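Local coordinates for protein periplasmic beta-glucosidase (Pseudomonas aeruginosa, PDB 6R5T) that probably hydrolyses terminal, non-reducing beta-D-glucosyl residues to release beta-D-glucose, as a periplasmic glycoside hydrolase of family 3, at residues T653-S665 and E710-S722. The protein carries 1 engineered substitution. Sequence-based numbering, arbitrary orientation.
Sequences TVVQLYLQDPVAS and EPGEFKVFVGLDS. With MG (magnesium ion), chain F.
Three hydrogen-bonded pairs, Q656–G719, Y658–F717 and Q660–K715, join strands 653-660 and 712-719 as antiparallel neighbours; their directions differ by 159°. The middle pair is the straightest: F717 N reaches Y658 O at 2.8 Å with 177° at the hydrogen.

Apolar contacts gather on the face of L657, L659, V716 and V718. CD2 of L659 lies 3.5 Å from V716 CG2, the two side chains running side by side, while CD1 of L657 meets CG1 of V716 and CG2 of V718. On the other face, CB of Q660 sits in the plane of the F717 ring, 3.7 Å from CE1. Y658 OH donates to an in-plane lone pair of Q656 OE1 (2.6 Å), and its ring packs against S722 CB.

Past the end of strand 653-660, magnesium is six-coordinate: D661 OD1 (2.1 Å), V663 O (2.0 Å) and four waters. D661 OD2 forms a salt bridge with R668 NH1. With CG anti to the backbone N (chi1 -179°), D661 CG also lies 3.5 Å from F714 CE2. The waters extend the site to the other segment, bonding E710, P711 and E713. E710 clasps S665 with both oxygens, OE1 taking the backbone N and OE2 the hydroxyl OG of S665 (2.8 Å).

In the fibronectin type III-like domain this pair is central to a sheet, between strands 672-681 and 725-732; V655, L657 and V716 pack on strand 686-694, and F700 of strand 700-701 touches D661 and E710.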
loop_
_atom_site.group_PDB
_atom_site.type_symbol
_atom_site.label_atom_id
_atom_site.label_comp_id
_atom_site.label_asym_id
_atom_site.label_seq_id
_atom_site.Cartn_x
_atom_site.Cartn_y
_atom_site.Cartn_z
ATOM N N THR A 653 24.795 -1.700 23.362
ATOM C CA THR A 653 23.545 -2.210 22.769
ATOM C C THR A 653 22.414 -1.307 23.237
ATOM O O THR A 653 22.641 -0.303 23.951
ATOM C CB THR A 653 23.311 -3.681 23.108
ATOM O OG1 THR A 653 22.177 -4.137 22.354
ATOM C CG2 THR A 653 23.009 -3.909 24.566
ATOM N N VAL A 654 21.229 -1.578 22.726
ATOM C CA VAL A 654 20.056 -0.725 23.020
ATOM C C VAL A 654 18.983 -1.631 23.623
ATOM O O VAL A 654 18.474 -2.552 22.903
ATOM C CB VAL A 654 19.523 -0.023 21.774
ATOM C CG1 VAL A 654 18.355 0.892 22.149
ATOM C CG2 VAL A 654 20.647 0.738 21.044
ATOM N N VAL A 655 18.621 -1.375 24.867
ATOM C CA VAL A 655 17.522 -2.091 25.540
ATOM C C VAL A 655 16.226 -1.393 25.183
ATOM O O VAL A 655 16.133 -0.150 25.352
ATOM C CB VAL A 655 17.720 -2.153 27.051
ATOM C CG1 VAL A 655 16.600 -2.950 27.686
ATOM C CG2 VAL A 655 19.063 -2.781 27.384
ATOM N N GLN A 656 15.295 -2.145 24.617
ATOM C CA GLN A 656 14.046 -1.571 24.081
ATOM C C GLN A 656 12.861 -2.029 24.932
ATOM O O GLN A 656 12.812 -3.206 25.274
ATOM C CB GLN A 656 13.865 -2.029 22.630
ATOM C CG GLN A 656 15.039 -1.561 21.781
ATOM C CD GLN A 656 15.349 -2.476 20.621
ATOM O OE1 GLN A 656 14.433 -2.909 19.897
ATOM N NE2 GLN A 656 16.640 -2.701 20.368
ATOM N N LEU A 657 11.949 -1.113 25.203
ATOM C CA LEU A 657 10.722 -1.392 25.931
ATOM C C LEU A 657 9.551 -1.175 24.992
ATOM O O LEU A 657 9.399 -0.060 24.446
ATOM C CB LEU A 657 10.621 -0.530 27.185
ATOM C CG LEU A 657 9.424 -0.923 28.055
ATOM C CD1 LEU A 657 9.730 -0.732 29.515
ATOM C CD2 LEU A 657 8.183 -0.140 27.659
ATOM N N TYR A 658 8.685 -2.172 24.915
ATOM C CA TYR A 658 7.468 -2.108 24.090
ATOM C C TYR A 658 6.271 -2.334 24.996
ATOM O O TYR A 658 6.359 -3.083 25.982
ATOM C CB TYR A 658 7.483 -3.147 22.959
ATOM C CG TYR A 658 8.675 -3.003 22.049
ATOM C CD1 TYR A 658 9.871 -3.626 22.322
ATOM C CD2 TYR A 658 8.589 -2.250 20.887
ATOM C CE1 TYR A 658 10.970 -3.496 21.467
ATOM C CE2 TYR A 658 9.671 -2.105 20.039
ATOM C CZ TYR A 658 10.854 -2.754 20.305
ATOM O OH TYR A 658 11.889 -2.506 19.428
ATOM N N LEU A 659 5.150 -1.745 24.608
ATOM C CA LEU A 659 3.866 -1.996 25.300
ATOM C C LEU A 659 2.864 -2.611 24.335
ATOM O O LEU A 659 2.812 -2.189 23.169
ATOM C CB LEU A 659 3.293 -0.674 25.815
ATOM C CG LEU A 659 3.925 -0.143 27.091
ATOM C CD1 LEU A 659 3.186 1.076 27.586
ATOM C CD2 LEU A 659 3.942 -1.192 28.178
ATOM N N GLN A 660 2.041 -3.503 24.858
ATOM C CA GLN A 660 0.846 -3.934 24.126
ATOM C C GLN A 660 -0.371 -3.680 25.022
ATOM O O GLN A 660 -0.287 -3.954 26.247
ATOM C CB GLN A 660 0.890 -5.403 23.725
ATOM C CG GLN A 660 -0.324 -5.841 22.908
ATOM C CD GLN A 660 -0.336 -7.324 22.634
ATOM O OE1 GLN A 660 0.447 -8.072 23.209
ATOM N NE2 GLN A 660 -1.209 -7.761 21.715
ATOM N N ASP A 661 -1.452 -3.238 24.406
ATOM C CA ASP A 661 -2.764 -3.104 25.075
ATOM C C ASP A 661 -3.679 -4.153 24.457
ATOM O O ASP A 661 -4.244 -3.909 23.395
ATOM C CB ASP A 661 -3.286 -1.696 24.835
ATOM C CG ASP A 661 -4.622 -1.392 25.489
ATOM O OD1 ASP A 661 -5.183 -2.331 26.127
ATOM O OD2 ASP A 661 -5.109 -0.265 25.297
ATOM N N PRO A 662 -3.706 -5.384 25.009
ATOM C CA PRO A 662 -4.314 -6.494 24.286
ATOM C C PRO A 662 -5.831 -6.471 24.168
ATOM O O PRO A 662 -6.354 -7.289 23.393
ATOM C CB PRO A 662 -3.831 -7.710 25.073
ATOM C CG PRO A 662 -3.661 -7.162 26.484
ATOM C CD PRO A 662 -3.037 -5.806 26.250
ATOM N N VAL A 663 -6.527 -5.628 24.951
ATOM C CA VAL A 663 -7.995 -5.521 24.849
ATOM C C VAL A 663 -8.312 -4.035 24.835
ATOM O O VAL A 663 -7.978 -3.333 25.780
ATOM C CB VAL A 663 -8.729 -6.218 26.006
ATOM C CG1 VAL A 663 -10.234 -5.972 25.858
ATOM C CG2 VAL A 663 -8.393 -7.693 26.083
ATOM N N ALA A 664 -8.907 -3.554 23.780
ATOM C CA ALA A 664 -9.160 -2.115 23.639
ATOM C C ALA A 664 -10.357 -1.880 22.733
ATOM O O ALA A 664 -10.788 -2.808 22.045
ATOM C CB ALA A 664 -7.935 -1.386 23.142
ATOM N N SER A 665 -10.842 -0.658 22.722
ATOM C CA SER A 665 -12.016 -0.259 21.899
ATOM C C SER A 665 -11.639 -0.122 20.419
ATOM O O SER A 665 -12.566 0.035 19.608
ATOM C CB SER A 665 -12.652 1.011 22.424
ATOM O OG SER A 665 -11.739 2.094 22.399
ATOM N N GLU A 710 -7.684 2.928 28.680
ATOM C CA GLU A 710 -8.777 2.117 29.230
ATOM C C GLU A 710 -8.238 1.198 30.316
ATOM O O GLU A 710 -7.162 0.598 30.181
ATOM C CB GLU A 710 -9.459 1.326 28.124
ATOM C CG GLU A 710 -10.006 2.237 27.046
ATOM C CD GLU A 710 -10.492 1.530 25.805
ATOM O OE1 GLU A 710 -9.909 0.498 25.444
ATOM O OE2 GLU A 710 -11.479 2.014 25.229
ATOM N N PRO A 711 -8.985 1.028 31.431
ATOM C CA PRO A 711 -8.552 0.083 32.441
ATOM C C PRO A 711 -8.455 -1.320 31.851
ATOM O O PRO A 711 -9.176 -1.662 30.900
ATOM C CB PRO A 711 -9.654 0.149 33.523
ATOM C CG PRO A 711 -10.892 0.685 32.767
ATOM C CD PRO A 711 -10.354 1.552 31.653
ATOM N N GLY A 712 -7.581 -2.128 32.421
ATOM C CA GLY A 712 -7.304 -3.483 31.951
ATOM C C GLY A 712 -5.828 -3.783 31.849
ATOM O O GLY A 712 -4.968 -3.017 32.336
ATOM N N GLU A 713 -5.545 -4.910 31.196
ATOM C CA GLU A 713 -4.196 -5.440 31.111
ATOM C C GLU A 713 -3.346 -4.585 30.166
ATOM O O GLU A 713 -3.834 -4.174 29.093
ATOM C CB GLU A 713 -4.221 -6.873 30.569
ATOM C CG GLU A 713 -2.852 -7.527 30.577
ATOM C CD GLU A 713 -2.838 -8.938 30.015
ATOM O OE1 GLU A 713 -3.898 -9.356 29.477
ATOM O OE2 GLU A 713 -1.790 -9.617 30.131
ATOM N N PHE A 714 -2.093 -4.396 30.524
ATOM C CA PHE A 714 -1.028 -3.979 29.582
ATOM C C PHE A 714 0.101 -4.974 29.692
ATOM O O PHE A 714 0.423 -5.426 30.801
ATOM C CB PHE A 714 -0.547 -2.573 29.892
ATOM C CG PHE A 714 -1.575 -1.540 29.578
ATOM C CD1 PHE A 714 -2.539 -1.206 30.511
ATOM C CD2 PHE A 714 -1.630 -0.932 28.338
ATOM C CE1 PHE A 714 -3.507 -0.278 30.207
ATOM C CE2 PHE A 714 -2.639 -0.031 28.020
ATOM C CZ PHE A 714 -3.569 0.312 28.966
ATOM N N LYS A 715 0.727 -5.279 28.564
ATOM C CA LYS A 715 1.887 -6.179 28.526
ATOM C C LYS A 715 3.092 -5.307 28.239
ATOM O O LYS A 715 3.055 -4.454 27.314
ATOM C CB LYS A 715 1.748 -7.258 27.438
ATOM C CG LYS A 715 0.578 -8.187 27.629
ATOM C CD LYS A 715 0.557 -9.319 26.597
ATOM C CE LYS A 715 -0.109 -10.530 27.214
ATOM N NZ LYS A 715 -0.250 -11.640 26.247
ATOM N N VAL A 716 4.134 -5.496 29.019
ATOM C CA VAL A 716 5.414 -4.775 28.940
ATOM C C VAL A 716 6.433 -5.758 28.408
ATOM O O VAL A 716 6.618 -6.818 29.010
ATOM C CB VAL A 716 5.843 -4.217 30.314
ATOM C CG1 VAL A 716 7.156 -3.491 30.165
ATOM C CG2 VAL A 716 4.780 -3.305 30.902
ATOM N N PHE A 717 7.053 -5.445 27.270
ATOM C CA PHE A 717 8.068 -6.309 26.624
ATOM C C PHE A 717 9.410 -5.605 26.675
ATOM O O PHE A 717 9.472 -4.382 26.455
ATOM C CB PHE A 717 7.801 -6.555 25.152
ATOM C CG PHE A 717 6.482 -7.164 24.839
ATOM C CD1 PHE A 717 5.358 -6.379 24.802
ATOM C CD2 PHE A 717 6.398 -8.509 24.521
ATOM C CE1 PHE A 717 4.164 -6.956 24.444
ATOM C CE2 PHE A 717 5.181 -9.084 24.202
ATOM C CZ PHE A 717 4.060 -8.298 24.211
ATOM N N VAL A 718 10.447 -6.331 27.060
ATOM C CA VAL A 718 11.822 -5.808 26.976
ATOM C C VAL A 718 12.685 -6.773 26.201
ATOM O O VAL A 718 12.488 -7.994 26.307
ATOM C CB VAL A 718 12.378 -5.495 28.386
ATOM C CG1 VAL A 718 13.808 -5.068 28.283
ATOM C CG2 VAL A 718 11.541 -4.393 29.033
ATOM N N GLY A 719 13.578 -6.230 25.406
ATOM C CA GLY A 719 14.586 -7.036 24.712
ATOM C C GLY A 719 15.524 -6.152 23.911
ATOM O O GLY A 719 15.449 -4.917 23.970
ATOM N N LEU A 720 16.446 -6.812 23.222
ATOM C CA LEU A 720 17.466 -6.106 22.399
ATOM C C LEU A 720 17.058 -5.972 20.928
ATOM O O LEU A 720 17.832 -5.404 20.145
ATOM C CB LEU A 720 18.788 -6.862 22.554
ATOM C CG LEU A 720 19.268 -7.008 23.983
ATOM C CD1 LEU A 720 20.631 -7.676 23.999
ATOM C CD2 LEU A 720 19.355 -5.671 24.723
ATOM N N ASP A 721 15.853 -6.417 20.575
ATOM C CA ASP A 721 15.188 -6.028 19.318
ATOM C C ASP A 721 13.694 -6.311 19.494
ATOM O O ASP A 721 13.278 -6.911 20.477
ATOM C CB ASP A 721 15.838 -6.649 18.071
ATOM C CG ASP A 721 15.784 -8.135 17.975
ATOM O OD1 ASP A 721 14.694 -8.670 18.139
ATOM O OD2 ASP A 721 16.834 -8.750 17.745
ATOM N N SER A 722 12.888 -5.928 18.530
ATOM C CA SER A 722 11.424 -6.079 18.597
ATOM C C SER A 722 10.982 -7.537 18.479
ATOM O O SER A 722 9.809 -7.818 18.841
ATOM C CB SER A 722 10.764 -5.198 17.594
ATOM O OG SER A 722 11.000 -5.628 16.266
HETATM MG MG MG F . -6.939 -2.468 27.276
HETATM O O HOH W 1 0.527 -10.534 23.486
HETATM O O HOH W 2 -7.440 -0.568 26.450
HETATM O O HOH W 3 -5.444 2.190 26.907
HETATM O O HOH W 4 -6.191 -4.346 27.849
HETATM O O HOH W 5 -6.090 -1.615 28.992
HETATM O O HOH W 6 -8.736 -2.670 28.411
#